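Local coordinates for protein metallocarboxypeptidase (Trypanosoma cruzi, PDB 3DWC) that probably releases amino acids other than proline one at a time from the C terminus of peptides, as a metal-dependent carboxypeptidase of the M32 family, at residues B[153-158]-B[371-376]; B[366-371]-B[384-389]. All coordinates share one frame; numbering follows the deposited sequence.

Overall arrangement
Following the chain from the N terminus, helix 154-162 comes first and waits 213 residues for its partner in contact 1, the C-terminal end of helix 358-374. Contact 1 therefore closes a long, mostly helical loop. Contact 2 closes a short one: helix 358-374 ends, the chain turns, and helix 382-394 runs back beside it. The two contacts cross, since contact 2 opens at 366-371 inside the loop of contact 1 and closes at 384-389, after contact 1 has closed at 371-376. Helix 358-374 is thus held between helices 154-162 and 382-394, with contact centres about 13 Å apart. Tyr-155 joins them, its OH probably hydrogen-bonded to OE1 of Glu-369 and its ring against Tyr-366.

Contact 1 of 2, residues B[153-158]-B[371-376]; sequences HPYEAL and DLMDGN
Met-373, in the last turn of helix 358-374, is the apolar centre of this contact. Its chi1 of -135° lies off the staggered positions, near eclipsed, and bends at chi2 and chi3 fold the thioether over the first turn of helix 154-162. CG lies 3.5 Å from CB of Tyr-155, the two side chains crossing at about a right angle, and Pro-154 CB stands farther off at 4.5 Å. Beyond the bend, SD reaches CD1 of Leu-158 at 4.0 Å. Phe-139 of helix 125-147 and Phe-417 of a loop also pack on this methionine. The tyrosine ring continues past it, its hydroxyl being paired with Glu-369. Next comes Asp-374, whose OD1 receives NE2-H of His-153 at 2.8 Å in an almost straight bond (177°). OD1 lies in the imidazole plane, whereas the nitrogen approaches from above the carboxylate plane, the two planes being turned 46° apart. This is a His-carboxylate pair built on an N-cap: CG of His-153 is anti to its own backbone N, so that ND1 accepts from N of Tyr-155 at 3.1 Å. With both ring nitrogens engaged, the rotation of the imidazole is fixed, and the carboxylate would favour a protonated NE2. Gly-375 then ends the helix in a Schellman motif, its positive phi suited to glycine and its N bonded to Leu-372 O at 3.1 Å.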
ATOM      1  N   HIS B 153      23.214 -32.597   6.171  1.00 47.50           N
ATOM      2  CA  HIS B 153      21.975 -33.349   6.200  1.00 46.72           C
ATOM      3  C   HIS B 153      20.861 -32.497   5.536  1.00 46.04           C
ATOM      4  O   HIS B 153      20.760 -31.303   5.801  1.00 46.37           O
ATOM      5  CB  HIS B 153      21.646 -33.664   7.662  1.00 47.64           C
ATOM      6  CG  HIS B 153      20.459 -34.553   7.838  1.00 49.26           C
ATOM      7  ND1 HIS B 153      19.239 -34.298   7.241  1.00 52.78           N
ATOM      8  CD2 HIS B 153      20.302 -35.701   8.540  1.00 53.29           C
ATOM      9  CE1 HIS B 153      18.382 -35.249   7.564  1.00 54.17           C
ATOM     10  NE2 HIS B 153      19.003 -36.116   8.350  1.00 55.36           N
ATOM     11  N   PRO B 154      20.069 -33.077   4.618  1.00 44.93           N
ATOM     12  CA  PRO B 154      18.982 -32.302   3.982  1.00 43.95           C
ATOM     13  C   PRO B 154      18.170 -31.383   4.904  1.00 42.96           C
ATOM     14  O   PRO B 154      17.924 -30.233   4.542  1.00 43.38           O
ATOM     15  CB  PRO B 154      18.072 -33.382   3.387  1.00 44.00           C
ATOM     16  CG  PRO B 154      18.784 -34.726   3.631  1.00 45.17           C
ATOM     17  CD  PRO B 154      20.174 -34.432   4.044  1.00 45.21           C
ATOM     18  N   TYR B 155      17.757 -31.889   6.070  1.00 41.40           N
ATOM     19  CA  TYR B 155      16.995 -31.104   7.048  1.00 40.31           C
ATOM     20  C   TYR B 155      17.827 -29.936   7.571  1.00 39.08           C
ATOM     21  O   TYR B 155      17.325 -28.847   7.734  1.00 38.85           O
ATOM     22  CB  TYR B 155      16.514 -31.975   8.222  1.00 39.90           C
ATOM     23  CG  TYR B 155      15.494 -31.304   9.138  1.00 39.92           C
ATOM     24  CD1 TYR B 155      14.415 -30.597   8.626  1.00 38.89           C
ATOM     25  CD2 TYR B 155      15.614 -31.385  10.507  1.00 40.46           C
ATOM     26  CE1 TYR B 155      13.482 -29.986   9.464  1.00 38.76           C
ATOM     27  CE2 TYR B 155      14.689 -30.768  11.359  1.00 39.51           C
ATOM     28  CZ  TYR B 155      13.632 -30.077  10.838  1.00 40.02           C
ATOM     29  OH  TYR B 155      12.739 -29.461  11.694  1.00 39.71           O
ATOM     30  N   GLU B 156      19.102 -30.162   7.829  1.00 38.25           N
ATOM     31  CA  GLU B 156      19.997 -29.077   8.177  1.00 37.89           C
ATOM     32  C   GLU B 156      20.033 -27.984   7.095  1.00 37.48           C
ATOM     33  O   GLU B 156      20.013 -26.794   7.404  1.00 36.71           O
ATOM     34  CB  GLU B 156      21.407 -29.587   8.457  1.00 37.74           C
ATOM     35  CG  GLU B 156      22.291 -28.499   9.005  1.00 37.87           C
ATOM     36  CD  GLU B 156      23.616 -28.998   9.509  1.00 37.68           C
ATOM     37  OE1 GLU B 156      24.626 -28.305   9.242  1.00 40.44           O
ATOM     38  OE2 GLU B 156      23.641 -30.040  10.204  1.00 35.76           O
ATOM     39  N   ALA B 157      20.096 -28.389   5.830  1.00 37.80           N
ATOM     40  CA  ALA B 157      20.069 -27.435   4.705  1.00 37.12           C
ATOM     41  C   ALA B 157      18.783 -26.617   4.735  1.00 36.85           C
ATOM     42  O   ALA B 157      18.782 -25.419   4.396  1.00 37.74           O
ATOM     43  CB  ALA B 157      20.246 -28.176   3.354  1.00 36.61           C
ATOM     44  N   LEU B 158      17.691 -27.232   5.193  1.00 36.11           N
ATOM     45  CA  LEU B 158      16.407 -26.551   5.265  1.00 36.07           C
ATOM     46  C   LEU B 158      16.314 -25.620   6.492  1.00 35.64           C
ATOM     47  O   LEU B 158      15.876 -24.474   6.381  1.00 34.59           O
ATOM     48  CB  LEU B 158      15.250 -27.545   5.222  1.00 36.00           C
ATOM     49  CG  LEU B 158      14.994 -28.249   3.863  1.00 36.46           C
ATOM     50  CD1 LEU B 158      14.084 -29.456   4.060  1.00 37.45           C
ATOM     51  CD2 LEU B 158      14.389 -27.306   2.821  1.00 36.35           C
ATOM     52  N   ASP B 371      12.389 -36.706  11.630  1.00 41.43           N
ATOM     53  CA  ASP B 371      12.187 -38.138  11.398  1.00 42.37           C
ATOM     54  C   ASP B 371      11.675 -38.441   9.990  1.00 42.66           C
ATOM     55  O   ASP B 371      11.992 -39.498   9.435  1.00 43.23           O
ATOM     56  CB  ASP B 371      11.220 -38.732  12.426  1.00 42.90           C
ATOM     57  CG  ASP B 371      11.875 -38.994  13.792  1.00 45.81           C
ATOM     58  OD1 ASP B 371      13.121 -38.857  13.915  1.00 48.18           O
ATOM     59  OD2 ASP B 371      11.128 -39.373  14.736  1.00 48.34           O
ATOM     60  N   LEU B 372      10.875 -37.547   9.423  1.00 42.85           N
ATOM     61  CA  LEU B 372      10.366 -37.729   8.050  1.00 43.42           C
ATOM     62  C   LEU B 372      11.514 -37.567   7.040  1.00 43.94           C
ATOM     63  O   LEU B 372      11.722 -38.389   6.169  1.00 44.66           O
ATOM     64  CB  LEU B 372       9.229 -36.738   7.743  1.00 42.81           C
ATOM     65  CG  LEU B 372       7.861 -36.984   8.386  1.00 42.27           C
ATOM     66  CD1 LEU B 372       7.048 -35.714   8.367  1.00 41.33           C
ATOM     67  CD2 LEU B 372       7.068 -38.145   7.673  1.00 41.73           C
ATOM     68  N   MET B 373      12.259 -36.491   7.198  1.00 44.72           N
ATOM     69  CA  MET B 373      13.437 -36.172   6.399  1.00 45.41           C
ATOM     70  C   MET B 373      14.463 -37.333   6.449  1.00 45.96           C
ATOM     71  O   MET B 373      15.060 -37.691   5.422  1.00 45.90           O
ATOM     72  CB  MET B 373      14.041 -34.862   6.968  1.00 45.21           C
ATOM     73  CG  MET B 373      14.459 -33.783   5.974  1.00 46.94           C
ATOM     74  SD  MET B 373      13.372 -33.352   4.587  1.00 48.42           S
ATOM     75  CE  MET B 373      11.751 -33.456   5.297  1.00 49.27           C
ATOM     76  N   ASP B 374      14.637 -37.910   7.646  1.00 46.14           N
ATOM     77  CA  ASP B 374      15.531 -39.065   7.914  1.00 46.59           C
ATOM     78  C   ASP B 374      15.113 -40.383   7.278  1.00 46.52           C
ATOM     79  O   ASP B 374      15.933 -41.281   7.149  1.00 46.18           O
ATOM     80  CB  ASP B 374      15.589 -39.367   9.429  1.00 46.77           C
ATOM     81  CG  ASP B 374      16.881 -38.922  10.083  1.00 48.98           C
ATOM     82  OD1 ASP B 374      17.790 -38.435   9.369  1.00 51.11           O
ATOM     83  OD2 ASP B 374      16.987 -39.065  11.331  1.00 49.97           O
ATOM     84  N   GLY B 375      13.830 -40.521   6.957  1.00 46.84           N
ATOM     85  CA  GLY B 375      13.263 -41.804   6.548  1.00 46.78           C
ATOM     86  C   GLY B 375      12.774 -42.663   7.710  1.00 47.09           C
ATOM     87  O   GLY B 375      12.218 -43.740   7.482  1.00 47.61           O
ATOM     88  N   ASN B 376      12.976 -42.221   8.952  1.00 47.07           N
ATOM     89  CA  ASN B 376      12.528 -42.999  10.115  1.00 47.14           C
ATOM     90  C   ASN B 376      11.029 -43.225  10.128  1.00 47.06           C
ATOM     91  O   ASN B 376      10.557 -44.234  10.634  1.00 47.78           O
ATOM     92  CB  ASN B 376      12.939 -42.341  11.432  1.00 47.43           C
ATOM     93  CG  ASN B 376      14.382 -42.633  11.805  1.00 48.86           C
ATOM     94  OD1 ASN B 376      14.661 -43.595  12.522  1.00 50.32           O
ATOM     95  ND2 ASN B 376      15.309 -41.804  11.320  1.00 50.30           N
TER

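Contact 2 of 2, residues B[366-371]-B[384-389]; sequences YEIERD and RVWNEK
Glu-367, Ile-368 and Lys-389 all set out with the gamma carbon of the main branch anti to the carbonyl carbon; Glu-367 then stays extended, while Lys-389 is straight until chi4 (-54°) turns its amino group aside. The motif is a helical hairpin: helices 358-374 and 382-394 are joined by a short connection and run roughly antiparallel, their local axes 147° apart in direction and 10.9 Å apart at closest approach. Ile-368, Trp-386 and the long Glu-367 and Lys-389 side chains fill that spacing. Ile-368 points its CG1-CD1 branch across the gap, CG1 lying 4.0 Å from CG1 of Val-385 as the two side chains slide past each other in opposite directions. CD1 meets CE3 of Trp-386 obliquely at 3.8 Å, and Leu-364 and Arg-365, one turn earlier on helix 358-374, also touch this indole. The methylenes of Lys-389 slide past the isoleucine beside Val-385, with CD 4.1 Å from Ile-368 CG1. The buried carboxylate of Glu-367 has several partners: Arg-179 forms a salt bridge with OE1, and OE2 is hydrogen-bonded to Tyr-393 OH as well as to the lysine. These positive and polar neighbours would favour its ionised form. At the tip of the lysine, NZ bonds OE2 of Glu-367 at 2.7 Å, approaching from 33° above the carboxylate plane and lying 3.6 Å from CB of the same glutamate.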
ATOM      1  N   TYR B 366       9.462 -30.534  15.703  1.00 36.60           N
ATOM      2  CA  TYR B 366      10.858 -30.718  15.338  1.00 36.58           C
ATOM      3  C   TYR B 366      11.121 -32.235  15.046  1.00 36.97           C
ATOM      4  O   TYR B 366      11.590 -32.622  13.964  1.00 36.27           O
ATOM      5  CB  TYR B 366      11.791 -30.140  16.427  1.00 37.01           C
ATOM      6  CG  TYR B 366      13.207 -30.591  16.244  1.00 37.07           C
ATOM      7  CD1 TYR B 366      13.803 -31.453  17.136  1.00 39.72           C
ATOM      8  CD2 TYR B 366      13.935 -30.209  15.109  1.00 38.33           C
ATOM      9  CE1 TYR B 366      15.123 -31.892  16.943  1.00 38.95           C
ATOM     10  CE2 TYR B 366      15.231 -30.629  14.915  1.00 38.24           C
ATOM     11  CZ  TYR B 366      15.811 -31.472  15.828  1.00 37.95           C
ATOM     12  OH  TYR B 366      17.071 -31.894  15.599  1.00 38.22           O
ATOM     13  N   GLU B 367      10.728 -33.069  15.999  1.00 36.36           N
ATOM     14  CA  GLU B 367      11.032 -34.478  15.984  1.00 36.75           C
ATOM     15  C   GLU B 367      10.432 -35.194  14.777  1.00 37.04           C
ATOM     16  O   GLU B 367      11.113 -35.944  14.085  1.00 37.53           O
ATOM     17  CB  GLU B 367      10.584 -35.102  17.315  1.00 36.75           C
ATOM     18  CG  GLU B 367      11.476 -34.617  18.437  1.00 35.97           C
ATOM     19  CD  GLU B 367      10.977 -34.879  19.840  1.00 37.38           C
ATOM     20  OE1 GLU B 367      11.693 -34.441  20.781  1.00 37.17           O
ATOM     21  OE2 GLU B 367       9.910 -35.506  20.023  1.00 37.89           O
ATOM     22  N   ILE B 368       9.178 -34.895  14.497  1.00 36.46           N
ATOM     23  CA  ILE B 368       8.508 -35.421  13.339  1.00 36.36           C
ATOM     24  C   ILE B 368       9.166 -34.964  12.031  1.00 36.72           C
ATOM     25  O   ILE B 368       9.479 -35.810  11.178  1.00 36.94           O
ATOM     26  CB  ILE B 368       7.023 -35.054  13.367  1.00 35.81           C
ATOM     27  CG1 ILE B 368       6.360 -35.771  14.547  1.00 35.57           C
ATOM     28  CG2 ILE B 368       6.351 -35.442  12.039  1.00 36.58           C
ATOM     29  CD1 ILE B 368       5.123 -35.115  15.048  1.00 36.28           C
ATOM     30  N   GLU B 369       9.414 -33.662  11.888  1.00 36.44           N
ATOM     31  CA  GLU B 369      10.093 -33.126  10.701  1.00 37.60           C
ATOM     32  C   GLU B 369      11.430 -33.800  10.443  1.00 37.80           C
ATOM     33  O   GLU B 369      11.732 -34.243   9.330  1.00 36.49           O
ATOM     34  CB  GLU B 369      10.298 -31.606  10.841  1.00 37.80           C
ATOM     35  CG  GLU B 369       9.039 -30.807  10.614  1.00 37.13           C
ATOM     36  CD  GLU B 369       9.300 -29.339  10.416  1.00 38.34           C
ATOM     37  OE1 GLU B 369      10.456 -28.881  10.613  1.00 35.82           O
ATOM     38  OE2 GLU B 369       8.328 -28.633  10.089  1.00 37.84           O
ATOM     39  N   ARG B 370      12.234 -33.855  11.492  1.00 39.19           N
ATOM     40  CA  ARG B 370      13.515 -34.554  11.471  1.00 40.22           C
ATOM     41  C   ARG B 370      13.371 -36.028  11.048  1.00 40.52           C
ATOM     42  O   ARG B 370      14.139 -36.527  10.207  1.00 39.53           O
ATOM     43  CB  ARG B 370      14.181 -34.439  12.852  1.00 40.04           C
ATOM     44  CG  ARG B 370      15.590 -35.024  12.947  1.00 40.84           C
ATOM     45  CD  ARG B 370      15.963 -35.289  14.403  1.00 42.28           C
ATOM     46  NE  ARG B 370      14.996 -36.160  15.092  1.00 44.96           N
ATOM     47  CZ  ARG B 370      14.935 -36.357  16.415  1.00 44.60           C
ATOM     48  NH1 ARG B 370      15.788 -35.759  17.244  1.00 45.49           N
ATOM     49  NH2 ARG B 370      14.015 -37.171  16.918  1.00 44.70           N
ATOM     50  N   ASP B 371      12.389 -36.706  11.630  1.00 41.43           N
ATOM     51  CA  ASP B 371      12.187 -38.138  11.398  1.00 42.37           C
ATOM     52  C   ASP B 371      11.675 -38.441   9.990  1.00 42.66           C
ATOM     53  O   ASP B 371      11.992 -39.498   9.435  1.00 43.23           O
ATOM     54  CB  ASP B 371      11.220 -38.732  12.426  1.00 42.90           C
ATOM     55  CG  ASP B 371      11.875 -38.994  13.792  1.00 45.81           C
ATOM     56  OD1 ASP B 371      13.121 -38.857  13.915  1.00 48.18           O
ATOM     57  OD2 ASP B 371      11.128 -39.373  14.736  1.00 48.34           O
ATOM     58  N   ARG B 384      -0.306 -41.175  14.073  1.00 42.12           N
ATOM     59  CA  ARG B 384       0.065 -42.082  15.148  1.00 41.75           C
ATOM     60  C   ARG B 384       1.125 -41.451  16.053  1.00 40.76           C
ATOM     61  O   ARG B 384       0.971 -41.399  17.268  1.00 40.88           O
ATOM     62  CB  ARG B 384       0.573 -43.398  14.548  1.00 42.14           C
ATOM     63  CG  ARG B 384       0.584 -44.590  15.502  1.00 43.68           C
ATOM     64  CD  ARG B 384       2.000 -45.023  15.870  1.00 47.57           C
ATOM     65  NE  ARG B 384       2.847 -45.187  14.683  1.00 48.95           N
ATOM     66  CZ  ARG B 384       4.172 -45.316  14.708  1.00 49.40           C
ATOM     67  NH1 ARG B 384       4.834 -45.326  15.859  1.00 49.52           N
ATOM     68  NH2 ARG B 384       4.836 -45.444  13.565  1.00 49.59           N
ATOM     69  N   VAL B 385       2.183 -40.949  15.439  1.00 39.91           N
ATOM     70  CA  VAL B 385       3.316 -40.375  16.153  1.00 39.30           C
ATOM     71  C   VAL B 385       2.970 -39.005  16.778  1.00 38.82           C
ATOM     72  O   VAL B 385       3.488 -38.665  17.822  1.00 38.17           O
ATOM     73  CB  VAL B 385       4.519 -40.218  15.192  1.00 39.54           C
ATOM     74  CG1 VAL B 385       5.675 -39.521  15.889  1.00 39.85           C
ATOM     75  CG2 VAL B 385       4.961 -41.600  14.636  1.00 38.78           C
ATOM     76  N   TRP B 386       2.098 -38.238  16.125  1.00 38.05           N
ATOM     77  CA  TRP B 386       1.595 -36.967  16.669  1.00 37.96           C
ATOM     78  C   TRP B 386       0.884 -37.207  17.982  1.00 37.69           C
ATOM     79  O   TRP B 386       1.112 -36.494  18.967  1.00 36.47           O
ATOM     80  CB  TRP B 386       0.602 -36.335  15.705  1.00 37.64           C
ATOM     81  CG  TRP B 386       0.274 -34.941  16.042  1.00 37.37           C
ATOM     82  CD1 TRP B 386      -0.589 -34.503  16.993  1.00 37.25           C
ATOM     83  CD2 TRP B 386       0.802 -33.788  15.410  1.00 36.33           C
ATOM     84  NE1 TRP B 386      -0.630 -33.127  17.000  1.00 37.36           N
ATOM     85  CE2 TRP B 386       0.222 -32.664  16.035  1.00 36.78           C
ATOM     86  CE3 TRP B 386       1.724 -33.586  14.377  1.00 38.06           C
ATOM     87  CZ2 TRP B 386       0.524 -31.370  15.663  1.00 36.73           C
ATOM     88  CZ3 TRP B 386       2.034 -32.263  14.003  1.00 36.71           C
ATOM     89  CH2 TRP B 386       1.424 -31.190  14.637  1.00 37.67           C
ATOM     90  N   ASN B 387       0.030 -38.236  17.977  1.00 37.30           N
ATOM     91  CA  ASN B 387      -0.704 -38.668  19.163  1.00 37.33           C
ATOM     92  C   ASN B 387       0.210 -39.188  20.284  1.00 37.57           C
ATOM     93  O   ASN B 387      -0.006 -38.892  21.467  1.00 37.40           O
ATOM     94  CB  ASN B 387      -1.721 -39.737  18.779  1.00 36.98           C
ATOM     95  CG  ASN B 387      -2.460 -40.289  19.983  1.00 37.57           C
ATOM     96  OD1 ASN B 387      -3.205 -39.575  20.649  1.00 39.17           O
ATOM     97  ND2 ASN B 387      -2.231 -41.559  20.284  1.00 36.91           N
ATOM     98  N   GLU B 388       1.202 -39.996  19.914  1.00 37.63           N
ATOM     99  CA  GLU B 388       2.174 -40.522  20.881  1.00 37.96           C
ATOM    100  C   GLU B 388       2.870 -39.400  21.637  1.00 37.90           C
ATOM    101  O   GLU B 388       2.990 -39.414  22.863  1.00 37.82           O
ATOM    102  CB  GLU B 388       3.247 -41.348  20.171  1.00 37.98           C
ATOM    103  CG  GLU B 388       2.802 -42.737  19.734  1.00 37.92           C
ATOM    104  CD  GLU B 388       3.908 -43.500  19.002  1.00 39.33           C
ATOM    105  OE1 GLU B 388       3.811 -44.755  18.889  1.00 39.42           O
ATOM    106  OE2 GLU B 388       4.873 -42.846  18.539  1.00 40.10           O
ATOM    107  N   LYS B 389       3.372 -38.445  20.863  1.00 38.11           N
ATOM    108  CA  LYS B 389       4.106 -37.317  21.395  1.00 37.74           C
ATOM    109  C   LYS B 389       3.201 -36.415  22.217  1.00 37.63           C
ATOM    110  O   LYS B 389       3.615 -35.928  23.261  1.00 36.32           O
ATOM    111  CB  LYS B 389       4.807 -36.571  20.257  1.00 37.49           C
ATOM    112  CG  LYS B 389       6.025 -37.371  19.724  1.00 38.17           C
ATOM    113  CD  LYS B 389       6.655 -36.819  18.453  1.00 37.94           C
ATOM    114  CE  LYS B 389       7.881 -37.639  18.017  1.00 38.22           C
ATOM    115  NZ  LYS B 389       8.932 -37.788  19.091  1.00 39.67           N
TER